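Local structure of bifunctional GH43-CE protein (Bacteroides eggerthii, 6MLY) at residues Asn585-Gly590 with Phe594-Asn599; Ala604-Arg609 with Asp654-Val659; Ile679-Met684 with Ser695-Leu700; Leu712-Leu715 with Thr719-Asp722; Val730-Gly733 with Val738-Asn741. The protein is probably a two-part enzyme acting on complex arabinoxylans, pairing a GH43 glycoside hydrolase, perhaps a xylosidase, with a carbohydrate esterase. All coordinates share one frame; numbering follows the deposited sequence.

Interaction 1 (Asn585-Gly590 with Phe594-Asn599); sequences NHRSSG and FPAQIN
Q597, in the first turn of helix 596-610, reaches across to the preceding loop and bonds to the backbone of R587. The hydrogen bond from NE2 of Q597 to O of R587 is 2.8 Å long and somewhat bent, with 143° at the hydrogen. H586 serves the same oxygen. ND1 of H586 donates to O of R587 at 3.1 Å, and this bond is straighter, at 165°. Both donors lie out of the carbonyl plane, on opposite faces of it, so two bonds grip this one oxygen. The acceptor lies in the ring plane of H586, which probably helps to fix the turn of the ring. The side chain of Q597 bends at chi2 (63°), which brings its amide round to the loop. With an alanine in place of Q597, the carbonyl of R587 would probably lose one of its two donors and the loop would be less firmly tied to the helix. Within the loop, N of G590 donates to OG of S588 at 3.1 Å and forms an ST turn. OG of S588 also bonds to O of F558.

The other contacts across the segments are packing. CG of Q597 lies 3.8 Å from ND1 of H586, and the amide and ring planes are steeply inclined to each other. The guanidinium of R587 lays one face over A596, with NH2 of R587 3.5 Å from CB of A596. A salt bridge from NE to D600 orients it.

The contact closes the link from strand 579-584 to helix 596-610. L633 of helix 629-639 packs on H586 and Q597, and L700 of helix 696-701 packs on Q597.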
# COMPACT_ATOMS: atom_id res chain seq x y z
N ASN A 585 -9.73 -13.34 10.78
CA ASN A 585 -10.00 -12.77 12.10
C ASN A 585 -11.36 -13.29 12.60
O ASN A 585 -12.19 -13.77 11.83
CB ASN A 585 -9.98 -11.24 12.10
CG ASN A 585 -8.60 -10.63 12.15
OD1 ASN A 585 -7.62 -11.28 12.52
ND2 ASN A 585 -8.51 -9.36 11.80
N HIS A 586 -11.56 -13.19 13.92
CA HIS A 586 -12.85 -13.42 14.55
C HIS A 586 -13.07 -12.35 15.62
O HIS A 586 -12.11 -11.82 16.17
CB HIS A 586 -12.92 -14.84 15.12
CG HIS A 586 -11.97 -15.08 16.24
ND1 HIS A 586 -12.21 -14.62 17.53
CD2 HIS A 586 -10.78 -15.72 16.29
CE1 HIS A 586 -11.21 -14.97 18.31
NE2 HIS A 586 -10.32 -15.65 17.58
N ARG A 587 -14.33 -12.06 15.93
CA ARG A 587 -14.67 -11.07 16.96
C ARG A 587 -14.17 -11.56 18.32
O ARG A 587 -14.33 -12.74 18.66
CB ARG A 587 -16.19 -10.83 16.98
CG ARG A 587 -16.72 -10.10 15.75
CD ARG A 587 -18.23 -10.02 15.75
NE ARG A 587 -18.85 -11.32 15.51
CZ ARG A 587 -20.14 -11.59 15.69
NH1 ARG A 587 -20.94 -10.69 16.25
NH2 ARG A 587 -20.63 -12.75 15.29
N SER A 588 -13.56 -10.65 19.09
CA SER A 588 -13.04 -10.96 20.42
C SER A 588 -14.19 -11.23 21.39
O SER A 588 -15.34 -10.87 21.12
CB SER A 588 -12.15 -9.85 20.93
OG SER A 588 -11.90 -10.01 22.32
N SER A 589 -13.86 -11.84 22.52
CA SER A 589 -14.81 -12.12 23.59
C SER A 589 -15.29 -10.81 24.24
O SER A 589 -16.32 -10.79 24.90
CB SER A 589 -14.24 -13.08 24.61
OG SER A 589 -12.99 -12.63 25.10
N GLY A 590 -14.52 -9.73 24.04
CA GLY A 590 -14.91 -8.38 24.43
C GLY A 590 -15.99 -7.82 23.52
O GLY A 590 -16.93 -7.18 23.98
N PHE A 594 -19.81 -16.10 22.68
CA PHE A 594 -20.09 -17.36 21.97
C PHE A 594 -21.60 -17.51 21.83
O PHE A 594 -22.34 -17.27 22.78
CB PHE A 594 -19.47 -18.55 22.71
CG PHE A 594 -19.55 -19.87 21.97
CD1 PHE A 594 -20.60 -20.75 22.20
CD2 PHE A 594 -18.59 -20.22 21.04
CE1 PHE A 594 -20.68 -21.94 21.51
CE2 PHE A 594 -18.68 -21.42 20.35
CZ PHE A 594 -19.72 -22.28 20.59
N PRO A 595 -22.07 -17.91 20.64
CA PRO A 595 -21.28 -18.43 19.53
C PRO A 595 -20.85 -17.46 18.41
O PRO A 595 -20.81 -17.87 17.25
CB PRO A 595 -22.28 -19.43 18.94
CG PRO A 595 -23.57 -18.65 18.99
CD PRO A 595 -23.50 -17.93 20.31
N ALA A 596 -20.53 -16.21 18.75
CA ALA A 596 -20.04 -15.22 17.77
C ALA A 596 -18.79 -15.75 17.04
O ALA A 596 -18.67 -15.60 15.82
CB ALA A 596 -19.73 -13.92 18.48
N GLN A 597 -17.89 -16.38 17.80
CA GLN A 597 -16.54 -16.75 17.33
C GLN A 597 -16.63 -17.84 16.25
O GLN A 597 -15.88 -17.81 15.28
CB GLN A 597 -15.67 -17.20 18.50
CG GLN A 597 -15.19 -16.05 19.39
CD GLN A 597 -16.32 -15.31 20.07
OE1 GLN A 597 -17.37 -15.86 20.37
NE2 GLN A 597 -16.10 -14.03 20.33
N ILE A 598 -17.54 -18.80 16.43
CA ILE A 598 -17.71 -19.92 15.48
C ILE A 598 -18.57 -19.43 14.30
O ILE A 598 -18.33 -19.82 13.15
CB ILE A 598 -18.27 -21.19 16.17
CG1 ILE A 598 -18.32 -22.39 15.23
CG2 ILE A 598 -19.63 -20.95 16.82
CD1 ILE A 598 -16.98 -22.79 14.66
N ASN A 599 -19.55 -18.57 14.60
CA ASN A 599 -20.39 -17.86 13.60
C ASN A 599 -19.51 -17.12 12.58
O ASN A 599 -19.87 -17.03 11.40
CB ASN A 599 -21.35 -16.86 14.27
CG ASN A 599 -22.56 -17.51 14.91
OD1 ASN A 599 -22.66 -18.74 14.96
ND2 ASN A 599 -23.48 -16.70 15.39

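Interaction 2 (Ala604-Arg609 with Asp654-Val659); sequences AIRFIR and DLEGNV
R606 and E656 make a charged, partly buried contact between helix 596-610 and the loop that follows strand 651-654. The arginine projects from the helix toward the loop and bends at chi3 (-60°), which turns its guanidinium to the backbone and side chain of E656. NH2 of R606 gives a weak hydrogen bond of 3.4 Å to O of E656. NH1 of R606 pairs with OE2 of E656 in a salt bridge of 3.4 Å, though the place of NH1 is less sure. The guanidinium and carboxylate planes are 34° apart. The firmer partner of OE2 of E656 is the hydroxyl of S667. A leucine in place of R606 would probably cost E656 this arginine's charge and leave its carbonyl without the weak NH2 donor.

Within the loop, OD1 of D654 accepts two weak bonds, from N of E656 (3.3 Å) and N of G657 (3.0 Å), the first in the manner of an Asx turn. G657 has a positive phi (95°), which glycine readily adopts. V659 points back to the helix and packs on N599, D600 and A603. The arrangement is loop-to-helix packing beside the central sheet, consistent with an alpha/beta-hydrolase fold in the probable esterase part of the protein.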
# COMPACT_ATOMS: atom_id res chain seq x y z
N ALA A 604 -16.53 -16.78 7.23
CA ALA A 604 -15.31 -16.63 6.45
C ALA A 604 -15.24 -17.73 5.37
O ALA A 604 -14.87 -17.45 4.24
CB ALA A 604 -14.11 -16.67 7.35
N ILE A 605 -15.63 -18.95 5.73
CA ILE A 605 -15.60 -20.11 4.83
C ILE A 605 -16.67 -19.92 3.74
O ILE A 605 -16.41 -20.15 2.55
CB ILE A 605 -15.78 -21.43 5.61
CG1 ILE A 605 -14.67 -21.64 6.63
CG2 ILE A 605 -15.88 -22.61 4.65
CD1 ILE A 605 -15.04 -22.58 7.77
N ARG A 606 -17.88 -19.52 4.15
CA ARG A 606 -18.97 -19.22 3.23
C ARG A 606 -18.49 -18.21 2.19
O ARG A 606 -18.76 -18.37 1.00
CB ARG A 606 -20.19 -18.67 3.98
CG ARG A 606 -21.12 -19.74 4.54
CD ARG A 606 -22.39 -19.14 5.12
NE ARG A 606 -22.12 -18.21 6.20
CZ ARG A 606 -22.49 -18.39 7.47
NH1 ARG A 606 -23.31 -19.37 7.77
NH2 ARG A 606 -22.05 -17.59 8.42
N PHE A 607 -17.75 -17.19 2.64
CA PHE A 607 -17.24 -16.14 1.76
C PHE A 607 -16.30 -16.73 0.71
O PHE A 607 -16.37 -16.36 -0.47
CB PHE A 607 -16.54 -15.05 2.58
CG PHE A 607 -15.93 -13.95 1.75
CD1 PHE A 607 -16.70 -12.88 1.32
CD2 PHE A 607 -14.60 -14.00 1.38
CE1 PHE A 607 -16.14 -11.87 0.55
CE2 PHE A 607 -14.04 -12.98 0.61
CZ PHE A 607 -14.81 -11.93 0.20
N ILE A 608 -15.42 -17.64 1.15
CA ILE A 608 -14.36 -18.22 0.32
C ILE A 608 -14.97 -18.94 -0.89
O ILE A 608 -14.44 -18.85 -1.99
CB ILE A 608 -13.48 -19.16 1.18
CG1 ILE A 608 -12.58 -18.36 2.12
CG2 ILE A 608 -12.67 -20.12 0.32
CD1 ILE A 608 -11.74 -17.30 1.44
N ARG A 609 -16.06 -19.68 -0.66
CA ARG A 609 -16.69 -20.47 -1.71
C ARG A 609 -17.38 -19.52 -2.69
O ARG A 609 -17.26 -19.67 -3.90
CB ARG A 609 -17.66 -21.50 -1.11
CG ARG A 609 -16.97 -22.65 -0.38
CD ARG A 609 -17.80 -23.92 -0.32
NE ARG A 609 -17.03 -25.06 0.14
CZ ARG A 609 -16.82 -25.38 1.42
NH1 ARG A 609 -17.23 -24.57 2.38
NH2 ARG A 609 -16.20 -26.51 1.74
N ASP A 654 -27.08 -21.08 18.14
CA ASP A 654 -26.98 -21.01 16.68
C ASP A 654 -25.50 -21.14 16.29
O ASP A 654 -24.70 -20.26 16.61
CB ASP A 654 -27.60 -19.71 16.17
CG ASP A 654 -27.70 -19.58 14.66
OD1 ASP A 654 -26.94 -20.27 13.95
OD2 ASP A 654 -28.54 -18.77 14.20
N LEU A 655 -25.14 -22.22 15.59
CA LEU A 655 -23.74 -22.55 15.34
C LEU A 655 -23.25 -22.02 13.98
O LEU A 655 -22.05 -21.88 13.80
CB LEU A 655 -23.54 -24.07 15.41
CG LEU A 655 -23.29 -24.63 16.81
CD1 LEU A 655 -23.17 -26.15 16.78
CD2 LEU A 655 -22.04 -24.01 17.44
N GLU A 656 -24.16 -21.73 13.04
CA GLU A 656 -23.72 -21.24 11.73
C GLU A 656 -23.79 -19.70 11.68
O GLU A 656 -22.79 -19.06 11.37
CB GLU A 656 -24.50 -21.89 10.58
CG GLU A 656 -23.76 -21.75 9.26
CD GLU A 656 -24.34 -22.50 8.07
OE1 GLU A 656 -25.52 -22.90 8.14
OE2 GLU A 656 -23.61 -22.66 7.07
N GLY A 657 -24.97 -19.14 11.97
CA GLY A 657 -25.15 -17.69 12.13
C GLY A 657 -25.63 -17.02 10.85
O GLY A 657 -25.98 -17.69 9.88
N ASN A 658 -25.65 -15.68 10.87
CA ASN A 658 -26.11 -14.85 9.75
C ASN A 658 -25.16 -13.67 9.57
O ASN A 658 -25.60 -12.53 9.38
CB ASN A 658 -27.52 -14.31 9.97
CG ASN A 658 -28.52 -15.40 10.28
OD1 ASN A 658 -28.65 -16.36 9.51
ND2 ASN A 658 -29.23 -15.26 11.38
N VAL A 659 -23.85 -13.94 9.61
CA VAL A 659 -22.85 -12.90 9.68
C VAL A 659 -22.77 -12.18 8.33
O VAL A 659 -23.05 -10.98 8.24
CB VAL A 659 -21.50 -13.47 10.15
CG1 VAL A 659 -20.39 -12.42 10.14
CG2 VAL A 659 -21.61 -14.10 11.53

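Interaction 3 (Ile679-Met684 with Ser695-Leu700); sequences IDMTRM and SPEAAL
E697, in the first turn of helix 696-701, meets M681 and M684 in a buried contact within the long connection that follows strand 671-675. In alpha/beta hydrolases this connection is a common place for cap elements. The contact is made by packing, and no hydrogen bond crosses it. OE2 of E697 lies 3.3 Å from CG of M684, and CB of M684 is nearly as close. The carboxylate oxygen thus rests against the root of the methionine rather than its sulfur. On the M681 side, CB of E697 lies 4.0 Å from CG of M681. E697 holds CG between its backbone N and carbonyl carbon (chi1 48°), and a bend at chi2 takes the carboxylate across to the loop. Both methionines start out toward the helix, but their far ends turn away from it. K691 also touches the side chain of E697.

D680 ties the loop together through its carboxylate. OG1 of T682 donates to OD1 of D680 at 2.6 Å, from the syn side and out of the carboxylate plane. NE of R683 forms a salt bridge of 2.7 Å to OD2 of D680, met nearly head-on at the oxygen. The two oxygens of D680 are thus held by different residues, and this probably fixes the carboxylate. R683 also makes a cation-pi contact with F746.

Helices lie around the contact. L712 of helix 709-714 touches M681, while Q743 of helix 741-752 touches M684 and accepts from the backbone N of D680. N of F594, just before helix 596-610, donates to O of L700 and joins helix 696-701 to that region.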
# COMPACT_ATOMS: atom_id res chain seq x y z
N ILE A 679 -10.55 -27.73 24.55
CA ILE A 679 -11.69 -28.47 24.00
C ILE A 679 -12.83 -28.51 25.03
O ILE A 679 -13.93 -28.02 24.76
CB ILE A 679 -11.24 -29.88 23.53
CG1 ILE A 679 -10.72 -29.86 22.09
CG2 ILE A 679 -12.35 -30.91 23.70
CD1 ILE A 679 -9.25 -29.53 21.95
N ASP A 680 -12.56 -29.09 26.20
CA ASP A 680 -13.58 -29.31 27.22
C ASP A 680 -13.25 -28.45 28.44
O ASP A 680 -12.39 -28.81 29.24
CB ASP A 680 -13.68 -30.80 27.57
CG ASP A 680 -14.82 -31.14 28.51
OD1 ASP A 680 -15.80 -30.37 28.56
OD2 ASP A 680 -14.72 -32.17 29.18
N MET A 681 -13.97 -27.33 28.58
CA MET A 681 -13.69 -26.37 29.64
C MET A 681 -14.30 -26.86 30.97
O MET A 681 -14.04 -26.27 32.01
CB MET A 681 -14.21 -24.97 29.31
CG MET A 681 -13.91 -24.51 27.89
SD MET A 681 -12.24 -24.88 27.30
CE MET A 681 -12.52 -24.81 25.53
N THR A 682 -15.09 -27.94 30.92
CA THR A 682 -15.62 -28.58 32.12
C THR A 682 -14.50 -29.34 32.85
O THR A 682 -14.65 -29.68 34.02
CB THR A 682 -16.79 -29.52 31.80
OG1 THR A 682 -16.29 -30.68 31.14
CG2 THR A 682 -17.86 -28.89 30.93
N ARG A 683 -13.39 -29.60 32.14
CA ARG A 683 -12.23 -30.28 32.69
C ARG A 683 -10.95 -29.55 32.28
O ARG A 683 -9.93 -30.17 31.99
CB ARG A 683 -12.22 -31.73 32.20
CG ARG A 683 -13.49 -32.50 32.52
CD ARG A 683 -13.43 -33.95 32.12
NE ARG A 683 -13.69 -34.14 30.70
CZ ARG A 683 -13.13 -35.08 29.95
NH1 ARG A 683 -12.17 -35.85 30.45
NH2 ARG A 683 -13.52 -35.25 28.71
N MET A 684 -11.01 -28.21 32.28
CA MET A 684 -9.89 -27.36 31.88
C MET A 684 -8.92 -27.17 33.05
O MET A 684 -7.73 -26.96 32.83
CB MET A 684 -10.38 -25.98 31.41
CG MET A 684 -9.35 -25.23 30.57
SD MET A 684 -9.01 -26.03 28.98
CE MET A 684 -7.24 -25.83 28.90
N SER A 695 -11.12 -16.48 33.98
CA SER A 695 -10.44 -17.28 32.95
C SER A 695 -11.00 -16.94 31.57
O SER A 695 -12.14 -16.51 31.45
CB SER A 695 -10.52 -18.76 33.25
OG SER A 695 -11.86 -19.22 33.20
N PRO A 696 -10.21 -17.12 30.48
CA PRO A 696 -10.64 -16.75 29.13
C PRO A 696 -11.97 -17.35 28.64
O PRO A 696 -12.64 -16.74 27.80
CB PRO A 696 -9.51 -17.29 28.24
CG PRO A 696 -8.30 -17.29 29.14
CD PRO A 696 -8.84 -17.66 30.50
N GLU A 697 -12.31 -18.54 29.15
CA GLU A 697 -13.55 -19.23 28.76
C GLU A 697 -14.77 -18.55 29.41
O GLU A 697 -15.83 -18.49 28.79
CB GLU A 697 -13.50 -20.73 29.10
CG GLU A 697 -13.03 -21.06 30.50
CD GLU A 697 -11.61 -21.60 30.58
OE1 GLU A 697 -10.68 -20.88 30.16
OE2 GLU A 697 -11.44 -22.76 31.06
N ALA A 698 -14.59 -18.03 30.63
CA ALA A 698 -15.64 -17.28 31.34
C ALA A 698 -15.98 -15.99 30.58
O ALA A 698 -17.15 -15.58 30.51
CB ALA A 698 -15.18 -16.99 32.75
N ALA A 699 -14.95 -15.34 30.01
CA ALA A 699 -15.12 -14.15 29.20
C ALA A 699 -15.79 -14.51 27.87
O ALA A 699 -16.55 -13.71 27.33
CB ALA A 699 -13.78 -13.48 28.97
N LEU A 700 -15.49 -15.71 27.34
CA LEU A 700 -15.95 -16.12 26.01
C LEU A 700 -17.46 -16.38 26.00
O LEU A 700 -18.12 -16.12 25.00
CB LEU A 700 -15.18 -17.38 25.58
CG LEU A 700 -15.64 -18.02 24.27
CD1 LEU A 700 -15.35 -17.10 23.09
CD2 LEU A 700 -15.00 -19.39 24.08

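Interaction 4 (Leu712-Leu715 with Thr719-Asp722); sequences LALL and TYID. With NA (sodium ion), chain H.
T719 and Y720 each give a hydroxyl hydrogen bond to a carbonyl at the end of helix 709-714. OG1 of T719 donates to O of A713 at 2.8 Å, tilted 35° from the carbonyl plane. The same hydroxyl has a weak second partner in O of N716. OH of Y720 donates to O of L714, which lies at the edge of the ring, in its plane. That bond, from OH of Y720 to O of L714, is modelled very short, at 2.5 Å, and its exact length is doubtful. Neighbouring carbonyls at the helix end thus receive donors from the loop that follows.

The same loop holds a sodium ion. The backbone O of Y720 binds the sodium at 2.3 Å, and OD1 of D722 binds it at 2.5 Å. T639 and D725 complete the site. The chi1 of D722 (77°) folds the carboxylate back over its own backbone, with OD1 on the ion. Its OD2 bonds to N of N724, so both carboxylate oxygens have partners. Y720 therefore works at both ends: its hydroxyl grips the helix and its carbonyl grips the metal.

Packing surrounds the tyrosine. CB of T719 stands 3.7 Å above one face of the Y720 ring, toward the rim. CD2 of L714 lies 3.6 Å from OH of Y720. Y646 of strand 645-648 makes an edge-to-face contact with the Y720 ring and also packs on L714 and T719.

The arrangement is a helix end closed by side-chain hydroxyls and continued directly into a metal-binding loop. The sodium site joins the loop before strand 727-733 to T639, at the end of helix 629-639.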
# COMPACT_ATOMS: atom_id res chain seq x y z
N LEU A 712 -20.64 -24.73 28.19
CA LEU A 712 -19.27 -25.24 28.04
C LEU A 712 -19.24 -26.49 27.16
O LEU A 712 -18.27 -26.72 26.43
CB LEU A 712 -18.67 -25.54 29.42
CG LEU A 712 -18.34 -24.33 30.29
CD1 LEU A 712 -17.45 -24.74 31.45
CD2 LEU A 712 -17.70 -23.20 29.48
N ALA A 713 -20.30 -27.31 27.24
CA ALA A 713 -20.43 -28.51 26.40
C ALA A 713 -20.79 -28.12 24.97
O ALA A 713 -20.34 -28.76 24.01
CB ALA A 713 -21.46 -29.45 26.99
N LEU A 714 -21.60 -27.07 24.82
CA LEU A 714 -22.05 -26.62 23.51
C LEU A 714 -20.87 -26.11 22.67
O LEU A 714 -20.91 -26.21 21.45
CB LEU A 714 -23.12 -25.53 23.67
CG LEU A 714 -24.53 -26.04 23.95
CD1 LEU A 714 -25.47 -24.88 24.27
CD2 LEU A 714 -25.07 -26.85 22.78
N LEU A 715 -19.83 -25.56 23.33
CA LEU A 715 -18.66 -25.04 22.59
C LEU A 715 -17.54 -26.09 22.55
O LEU A 715 -16.52 -25.86 21.91
CB LEU A 715 -18.19 -23.70 23.20
CG LEU A 715 -17.55 -23.73 24.58
CD1 LEU A 715 -16.06 -24.07 24.52
CD2 LEU A 715 -17.72 -22.37 25.26
N THR A 719 -18.70 -32.93 21.45
CA THR A 719 -20.15 -33.05 21.37
C THR A 719 -20.62 -33.51 19.97
O THR A 719 -21.55 -34.30 19.88
CB THR A 719 -20.82 -31.72 21.74
OG1 THR A 719 -20.37 -31.39 23.06
CG2 THR A 719 -22.34 -31.76 21.71
N TYR A 720 -19.98 -33.00 18.91
CA TYR A 720 -20.54 -33.05 17.55
C TYR A 720 -19.79 -34.05 16.65
O TYR A 720 -19.94 -33.99 15.43
CB TYR A 720 -20.49 -31.64 16.94
CG TYR A 720 -21.04 -30.55 17.81
CD1 TYR A 720 -22.40 -30.27 17.84
CD2 TYR A 720 -20.22 -29.78 18.63
CE1 TYR A 720 -22.93 -29.28 18.65
CE2 TYR A 720 -20.73 -28.79 19.44
CZ TYR A 720 -22.09 -28.54 19.46
OH TYR A 720 -22.61 -27.56 20.25
N ILE A 721 -19.02 -34.97 17.25
CA ILE A 721 -18.21 -35.95 16.48
C ILE A 721 -19.12 -37.08 15.96
O ILE A 721 -19.93 -37.64 16.69
CB ILE A 721 -17.07 -36.55 17.33
CG1 ILE A 721 -16.11 -35.49 17.87
CG2 ILE A 721 -16.32 -37.61 16.53
CD1 ILE A 721 -15.12 -36.03 18.88
N ASP A 722 -18.91 -37.44 14.69
CA ASP A 722 -19.61 -38.54 14.05
C ASP A 722 -18.67 -39.15 13.00
O ASP A 722 -17.56 -38.67 12.81
CB ASP A 722 -20.96 -38.07 13.51
CG ASP A 722 -20.87 -37.28 12.23
OD1 ASP A 722 -21.04 -36.03 12.29
OD2 ASP A 722 -20.66 -37.90 11.17
NA NA H . -20.85 -33.81 13.37

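Interaction 5 (Val730-Gly733 with Val738-Asn741); sequences VIHG and VVPN
H732, near the end of strand 727-733, is held against the loop that returns to helix 741-752. The close part of the contact gathers round its ring. NE2 of H732 donates to O of V739 at 2.8 Å, with a bent angle of 140° at the hydrogen. The acceptor lies in the ring plane, but the donor stands out of the carbonyl plane. CE1 of H732 meets CG1 of V739 at 3.7 Å. CE1 of H732 is also 3.3 Å from O of P740. Over one face of the ring sits the backbone of N741, whose CA lies 4.1 Å from the ring centroid of H732 in a CH-pi contact, almost on the ring normal. H732 carries CG anti to its own backbone N (chi1 -151°), which sends the ring across to the loop. ND1 is bonded to OG of S744 in helix 741-752. Both ring nitrogens are therefore engaged, and the turn of the ring is probably fixed.

The other side of the contact is looser. V738 is exposed and makes no contact with the strand. P740 is partly exposed and meets the strand mainly by its backbone. N741 lies at the rim, with its amide near the backbone oxygen of G733, and the orientation of that amide is uncertain.

The loop spanned here carries D736. D736, S628 and H768 probably form a Ser-His-Asp triad, with S628 on what looks like a nucleophile elbow. H732 is not part of it but lies against it. The acid placed after this strand is the usual arrangement in alpha/beta hydrolases, consistent with the esterase assignment.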
# COMPACT_ATOMS: atom_id res chain seq x y z
N VAL A 730 -4.36 -33.89 15.68
CA VAL A 730 -4.20 -33.12 16.89
C VAL A 730 -2.73 -33.18 17.30
O VAL A 730 -2.13 -34.25 17.24
CB VAL A 730 -5.12 -33.63 18.02
CG1 VAL A 730 -4.97 -32.79 19.28
CG2 VAL A 730 -6.58 -33.67 17.57
N ILE A 731 -2.17 -32.03 17.71
CA ILE A 731 -0.76 -31.89 18.09
C ILE A 731 -0.67 -31.09 19.39
O ILE A 731 -1.35 -30.07 19.54
CB ILE A 731 0.06 -31.23 16.96
CG1 ILE A 731 -0.18 -31.91 15.60
CG2 ILE A 731 1.53 -31.18 17.32
CD1 ILE A 731 0.61 -31.31 14.46
N HIS A 732 0.20 -31.53 20.31
CA HIS A 732 0.28 -30.95 21.65
C HIS A 732 1.58 -31.34 22.35
O HIS A 732 1.96 -32.51 22.36
CB HIS A 732 -0.92 -31.38 22.51
CG HIS A 732 -1.28 -30.38 23.56
ND1 HIS A 732 -2.57 -29.92 23.71
CD2 HIS A 732 -0.54 -29.72 24.47
CE1 HIS A 732 -2.61 -29.04 24.69
NE2 HIS A 732 -1.37 -28.90 25.17
N GLY A 733 2.24 -30.35 22.95
CA GLY A 733 3.45 -30.55 23.74
C GLY A 733 3.15 -31.16 25.10
O GLY A 733 2.04 -31.04 25.61
N VAL A 738 -0.31 -23.63 29.74
CA VAL A 738 -1.55 -22.84 29.73
C VAL A 738 -2.72 -23.72 29.28
O VAL A 738 -3.80 -23.65 29.88
CB VAL A 738 -1.45 -21.55 28.88
CG1 VAL A 738 -0.36 -20.62 29.41
CG2 VAL A 738 -1.23 -21.81 27.40
N VAL A 739 -2.51 -24.55 28.25
CA VAL A 739 -3.46 -25.60 27.86
C VAL A 739 -2.79 -26.95 28.10
O VAL A 739 -1.86 -27.32 27.39
CB VAL A 739 -3.94 -25.44 26.40
CG1 VAL A 739 -4.96 -26.51 26.02
CG2 VAL A 739 -4.50 -24.05 26.14
N PRO A 740 -3.21 -27.72 29.13
CA PRO A 740 -2.62 -29.04 29.39
C PRO A 740 -2.80 -30.08 28.27
O PRO A 740 -3.82 -30.09 27.58
CB PRO A 740 -3.35 -29.53 30.65
CG PRO A 740 -4.60 -28.68 30.73
CD PRO A 740 -4.20 -27.35 30.15
N ASN A 741 -1.75 -30.89 28.10
CA ASN A 741 -1.71 -32.23 27.47
C ASN A 741 -3.10 -32.85 27.30
O ASN A 741 -3.51 -33.19 26.19
CB ASN A 741 -0.84 -33.17 28.31
CG ASN A 741 -0.10 -34.22 27.51
OD1 ASN A 741 0.64 -33.90 26.58
ND2 ASN A 741 -0.26 -35.47 27.88

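In the fold
The five contacts lie in the esterase part of the chain, in series, except that the span of interaction 2 is long; none nests in or crosses another. Interaction 1 closes the loop between strand 579-584 and helix 596-610. Interaction 2 joins the same helix to a loop 45 residues on. Interaction 3 closes a loop after strand 671-675, interaction 4 one after helix 709-714, and interaction 5 one after strand 727-733. Interaction 1 meets interaction 3 through helix 696-701, and its F594 packs on L715 of interaction 4. L655 of interaction 2 touches Y720 of interaction 4. M681 and M684 carry interaction 3 on to interactions 4 and 5. Interaction 5 touches only interaction 3.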